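Local atomic coordinates of succinylglutamate desuccinylase/aspartoacylase (Ruegeria sp. TM1040, PDB entry 3NA6), a protein that probably hydrolyses an N-acyl amino acid, as zinc-dependent succinylglutamate desuccinylases and aspartoacylases do. Residues 103-116 / 120-132. Numbering follows the deposited sequence.
Sequences SPIDRGNLNRAFPG and GTVTQKIADYFQR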
loop_
_atom_site.group_PDB
_atom_site.type_symbol
_atom_site.label_atom_id
_atom_site.label_comp_id
_atom_site.label_asym_id
_atom_site.label_seq_id
_atom_site.Cartn_x
_atom_site.Cartn_y
_atom_site.Cartn_z
ATOM N N SER A 103 -0.285 9.488 14.453
ATOM C CA SER A 103 0.983 8.877 14.105
ATOM C C SER A 103 0.860 7.726 13.096
ATOM O O SER A 103 0.027 6.818 13.240
ATOM C CB SER A 103 1.677 8.372 15.398
ATOM O OG SER A 103 2.873 7.654 15.090
ATOM N N PRO A 104 1.730 7.719 12.092
ATOM C CA PRO A 104 1.781 6.572 11.220
ATOM C C PRO A 104 2.391 5.309 11.890
ATOM O O PRO A 104 2.162 4.221 11.418
ATOM C CB PRO A 104 2.651 7.078 10.076
ATOM C CG PRO A 104 3.579 8.011 10.697
ATOM C CD PRO A 104 2.837 8.656 11.825
ATOM N N ILE A 105 3.108 5.455 13.003
ATOM C CA ILE A 105 3.681 4.309 13.713
ATOM C C ILE A 105 2.589 3.466 14.381
ATOM O O ILE A 105 2.593 2.256 14.252
ATOM C CB ILE A 105 4.747 4.749 14.775
ATOM C CG1 ILE A 105 5.912 5.514 14.123
ATOM C CG2 ILE A 105 5.320 3.529 15.538
ATOM C CD1 ILE A 105 6.888 6.263 15.159
ATOM N N ASP A 106 1.626 4.104 15.059
ATOM C CA ASP A 106 0.628 3.399 15.865
ATOM C C ASP A 106 -0.799 3.952 15.730
ATOM O O ASP A 106 -1.708 3.554 16.452
ATOM C CB ASP A 106 1.079 3.432 17.329
ATOM C CG ASP A 106 1.478 4.856 17.797
ATOM O OD1 ASP A 106 0.870 5.846 17.313
ATOM O OD2 ASP A 106 2.405 4.975 18.625
ATOM N N ARG A 107 -1.015 4.858 14.793
ATOM C CA ARG A 107 -2.299 5.493 14.622
ATOM C C ARG A 107 -2.700 6.255 15.893
ATOM O O ARG A 107 -3.854 6.601 16.080
ATOM C CB ARG A 107 -3.341 4.429 14.267
ATOM C CG ARG A 107 -4.334 4.830 13.199
ATOM C CD ARG A 107 -3.896 4.389 11.800
ATOM N NE ARG A 107 -2.943 5.330 11.208
ATOM C CZ ARG A 107 -2.228 5.101 10.108
ATOM N NH1 ARG A 107 -2.334 3.951 9.447
ATOM N NH2 ARG A 107 -1.388 6.030 9.671
ATOM N N GLY A 108 -1.743 6.543 16.761
ATOM C CA GLY A 108 -2.062 7.195 18.026
ATOM C C GLY A 108 -2.510 8.641 17.868
ATOM O O GLY A 108 -1.836 9.453 17.216
ATOM N N ASN A 109 -3.647 8.945 18.479
ATOM C CA ASN A 109 -4.064 10.318 18.707
ATOM C C ASN A 109 -3.471 10.752 20.040
ATOM O O ASN A 109 -3.924 10.323 21.123
ATOM C CB ASN A 109 -5.592 10.435 18.745
ATOM C CG ASN A 109 -6.062 11.877 18.920
ATOM O OD1 ASN A 109 -5.260 12.771 19.221
ATOM N ND2 ASN A 109 -7.356 12.115 18.717
ATOM N N LEU A 110 -2.448 11.585 19.958
ATOM C CA LEU A 110 -1.665 11.920 21.142
ATOM C C LEU A 110 -2.567 12.628 22.140
ATOM O O LEU A 110 -2.443 12.400 23.349
ATOM C CB LEU A 110 -0.471 12.820 20.796
ATOM C CG LEU A 110 0.429 13.319 21.944
ATOM C CD1 LEU A 110 0.920 12.192 22.891
ATOM C CD2 LEU A 110 1.599 14.084 21.388
ATOM N N ASN A 111 -3.509 13.435 21.621
ATOM C CA ASN A 111 -4.390 14.190 22.481
ATOM C C ASN A 111 -5.334 13.346 23.303
ATOM O O ASN A 111 -5.940 13.877 24.240
ATOM C CB ASN A 111 -5.204 15.225 21.720
ATOM C CG ASN A 111 -5.750 16.311 22.633
ATOM O OD1 ASN A 111 -5.084 16.731 23.584
ATOM N ND2 ASN A 111 -6.978 16.755 22.368
ATOM N N ARG A 112 -5.469 12.063 22.989
ATOM C CA ARG A 112 -6.263 11.153 23.819
ATOM C C ARG A 112 -5.425 10.000 24.399
ATOM O O ARG A 112 -5.978 8.994 24.822
ATOM C CB ARG A 112 -7.463 10.622 23.006
ATOM C CG ARG A 112 -8.145 11.719 22.154
ATOM C CD ARG A 112 -9.674 11.548 22.010
ATOM N NE ARG A 112 -10.242 12.437 20.993
ATOM C CZ ARG A 112 -10.956 12.028 19.946
ATOM N NH1 ARG A 112 -11.226 10.739 19.771
ATOM N NH2 ARG A 112 -11.421 12.918 19.083
ATOM N N ALA A 113 -4.095 10.158 24.432
ATOM C CA ALA A 113 -3.188 9.098 24.890
ATOM C C ALA A 113 -2.786 9.169 26.371
ATOM O O ALA A 113 -2.068 8.294 26.862
ATOM C CB ALA A 113 -1.934 9.044 23.984
ATOM N N PHE A 114 -3.253 10.182 27.085
ATOM C CA PHE A 114 -2.792 10.449 28.464
ATOM C C PHE A 114 -3.514 9.566 29.496
ATOM O O PHE A 114 -4.671 9.235 29.310
ATOM C CB PHE A 114 -2.884 11.946 28.771
ATOM C CG PHE A 114 -1.767 12.710 28.147
ATOM C CD1 PHE A 114 -1.794 13.015 26.791
ATOM C CD2 PHE A 114 -0.627 12.988 28.868
ATOM C CE1 PHE A 114 -0.726 13.624 26.190
ATOM C CE2 PHE A 114 0.453 13.620 28.261
ATOM C CZ PHE A 114 0.390 13.930 26.919
ATOM N N PRO A 115 -2.804 9.131 30.555
ATOM C CA PRO A 115 -1.450 9.501 30.950
ATOM C C PRO A 115 -0.324 8.733 30.217
ATOM O O PRO A 115 0.834 9.009 30.449
ATOM C CB PRO A 115 -1.439 9.153 32.425
ATOM C CG PRO A 115 -2.327 7.957 32.507
ATOM C CD PRO A 115 -3.422 8.234 31.543
ATOM N N GLY A 116 -0.659 7.809 29.328
ATOM C CA GLY A 116 0.356 7.076 28.581
ATOM C C GLY A 116 1.041 6.038 29.452
ATOM O O GLY A 116 0.630 5.768 30.571
ATOM N N GLY A 120 4.632 1.402 26.387
ATOM C CA GLY A 120 3.605 1.215 25.366
ATOM C C GLY A 120 4.080 1.566 23.972
ATOM O O GLY A 120 5.267 1.475 23.671
ATOM N N THR A 121 3.146 2.016 23.141
ATOM C CA THR A 121 3.441 2.486 21.792
ATOM C C THR A 121 4.252 3.784 21.847
ATOM O O THR A 121 4.368 4.390 22.895
ATOM C CB THR A 121 2.131 2.718 20.981
ATOM O OG1 THR A 121 1.370 3.805 21.550
ATOM C CG2 THR A 121 1.310 1.439 20.943
ATOM N N VAL A 122 4.854 4.174 20.726
ATOM C CA VAL A 122 5.589 5.441 20.656
ATOM C C VAL A 122 4.729 6.603 21.211
ATOM O O VAL A 122 5.181 7.381 22.053
ATOM C CB VAL A 122 6.111 5.726 19.236
ATOM C CG1 VAL A 122 6.598 7.142 19.145
ATOM C CG2 VAL A 122 7.275 4.722 18.905
ATOM N N THR A 123 3.487 6.699 20.754
ATOM C CA THR A 123 2.599 7.797 21.173
ATOM C C THR A 123 2.365 7.779 22.688
ATOM O O THR A 123 2.343 8.810 23.340
ATOM C CB THR A 123 1.273 7.745 20.377
ATOM O OG1 THR A 123 1.559 7.908 18.962
ATOM C CG2 THR A 123 0.307 8.872 20.816
ATOM N N GLN A 124 2.199 6.588 23.247
ATOM C CA GLN A 124 2.008 6.432 24.677
ATOM C C GLN A 124 3.249 6.808 25.476
ATOM O O GLN A 124 3.124 7.344 26.567
ATOM C CB GLN A 124 1.609 5.000 25.017
ATOM C CG GLN A 124 0.272 4.632 24.478
ATOM C CD GLN A 124 -0.126 3.251 24.844
ATOM O OE1 GLN A 124 0.615 2.281 24.637
ATOM N NE2 GLN A 124 -1.299 3.140 25.437
ATOM N N LYS A 125 4.423 6.467 24.954
ATOM C CA LYS A 125 5.725 6.828 25.567
ATOM C C LYS A 125 5.962 8.357 25.553
ATOM O O LYS A 125 6.418 8.923 26.549
ATOM C CB LYS A 125 6.878 6.098 24.868
ATOM C CG LYS A 125 6.896 4.553 25.132
ATOM C CD LYS A 125 7.824 3.865 24.150
ATOM C CE LYS A 125 8.428 2.598 24.658
ATOM N NZ LYS A 125 9.097 1.880 23.534
ATOM N N ILE A 126 5.577 9.027 24.465
ATOM C CA ILE A 126 5.561 10.493 24.422
ATOM C C ILE A 126 4.673 11.047 25.540
ATOM O O ILE A 126 5.104 11.896 26.335
ATOM C CB ILE A 126 5.138 11.050 23.035
ATOM C CG1 ILE A 126 6.150 10.640 21.962
ATOM C CG2 ILE A 126 5.040 12.550 23.047
ATOM C CD1 ILE A 126 5.725 10.998 20.484
ATOM N N ALA A 127 3.434 10.577 25.596
ATOM C CA ALA A 127 2.495 11.023 26.616
ATOM C C ALA A 127 3.037 10.795 28.026
ATOM O O ALA A 127 2.985 11.684 28.883
ATOM C CB ALA A 127 1.148 10.308 26.461
ATOM N N ASP A 128 3.587 9.621 28.259
ATOM C CA ASP A 128 4.125 9.298 29.573
ATOM C C ASP A 128 5.277 10.227 29.992
ATOM O O ASP A 128 5.413 10.577 31.161
ATOM C CB ASP A 128 4.593 7.840 29.627
ATOM C CG ASP A 128 5.209 7.491 30.953
ATOM O OD1 ASP A 128 4.443 7.221 31.915
ATOM O OD2 ASP A 128 6.447 7.544 31.033
ATOM N N TYR A 129 6.115 10.599 29.040
ATOM C CA TYR A 129 7.232 11.486 29.325
ATOM C C TYR A 129 6.718 12.878 29.685
ATOM O O TYR A 129 7.251 13.541 30.572
ATOM C CB TYR A 129 8.205 11.549 28.133
ATOM C CG TYR A 129 9.446 12.346 28.419
ATOM C CD1 TYR A 129 10.457 11.838 29.229
ATOM C CD2 TYR A 129 9.615 13.599 27.889
ATOM C CE1 TYR A 129 11.579 12.584 29.494
ATOM C CE2 TYR A 129 10.735 14.324 28.137
ATOM C CZ TYR A 129 11.695 13.832 28.941
ATOM O OH TYR A 129 12.800 14.594 29.178
ATOM N N PHE A 130 5.704 13.344 28.962
ATOM C CA PHE A 130 5.093 14.625 29.283
ATOM C C PHE A 130 4.381 14.563 30.619
ATOM O O PHE A 130 4.541 15.462 31.429
ATOM C CB PHE A 130 4.191 15.129 28.135
ATOM C CG PHE A 130 4.979 15.825 27.025
ATOM C CD1 PHE A 130 5.887 15.095 26.249
ATOM C CD2 PHE A 130 4.880 17.179 26.823
ATOM C CE1 PHE A 130 6.634 15.688 25.301
ATOM C CE2 PHE A 130 5.642 17.800 25.853
ATOM C CZ PHE A 130 6.506 17.054 25.083
ATOM N N GLN A 131 3.603 13.508 30.852
ATOM C CA GLN A 131 2.856 13.343 32.109
ATOM C C GLN A 131 3.752 13.336 33.350
ATOM O O GLN A 131 3.480 14.045 34.313
ATOM C CB GLN A 131 2.094 12.022 32.082
ATOM C CG GLN A 131 1.228 11.717 33.323
ATOM C CD GLN A 131 -0.057 12.532 33.380
ATOM O OE1 GLN A 131 -0.737 12.717 32.369
ATOM N NE2 GLN A 131 -0.388 13.033 34.571
ATOM N N ARG A 132 4.823 12.545 33.318
ATOM C CA ARG A 132 5.631 12.292 34.520
ATOM C C ARG A 132 6.943 13.062 34.592
ATOM O O ARG A 132 7.498 13.201 35.676
ATOM C CB ARG A 132 5.897 10.786 34.672
ATOM C CG ARG A 132 4.594 9.995 34.944
ATOM C CD ARG A 132 4.840 8.594 35.492
ATOM N NE ARG A 132 5.609 7.827 34.518
ATOM C CZ ARG A 132 6.710 7.127 34.761
ATOM N NH1 ARG A 132 7.182 6.988 35.994
ATOM N NH2 ARG A 132 7.318 6.524 33.756
HETATM O O HOH W 1 -2.382 5.628 26.158
HETATM O O HOH W 2 2.192 8.225 32.624
#
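Ile105 CD1 lies 4.1 Å from Val122 CG2, and the two side chains cross at about a right angle. Asp106 then meets the first turn of helix 122-134 with its carboxylate. OD2 takes the backbone N-H of Thr123 at 2.9 Å in a nearly straight bond (168°), on the syn side. OD1 accepts from Thr123 OG1 at 2.7 Å through its syn lone pair. OD1 also takes Gly108 N, from the anti side and tilted out of the carboxylate plane, closing an Asx turn. The helix start would probably stabilise the negative charge. A capping box begins the helix: Thr121 N donates to Gln124 OE1, and Gln124 N returns a weak bond to Thr121 OG1.

In Thr123, chi1 of -61° sets OG1 beside the backbone N, facing Asp106. CG2 packs on Leu110 CA and Ala113 CB. Leu110 spreads its two methyls over Ile126 and Ala127. Phe114 lays one ring face on Ala127 CB, 3.7 Å from the ring centroid and 9° off the normal, a CH-pi contact. Gln131 OE1 meets the ring edge in plane, 3.5 Å from Phe114 CD2. Beyond the cis peptide, Pro115 O receives a CA-H...O contact from Asp128, and a water links it to Asp128 OD1. Arg132 grips that carboxylate side-on in a salt bridge, and Asn5 ND2 bonds OD2. Gly116 CA makes a CA-H...O contact with Gln124 O.

In this catalytic domain, Asn109 OD1 bonds His59 NE2, part of a possible empty metal site. The loop between helices 93-97 and 122-134 runs alongside the latter. Leu25 of strand 17-26 touches Val122 and Ile126. Helix 195-200 packs on Phe114 and Gln131 through Ala198.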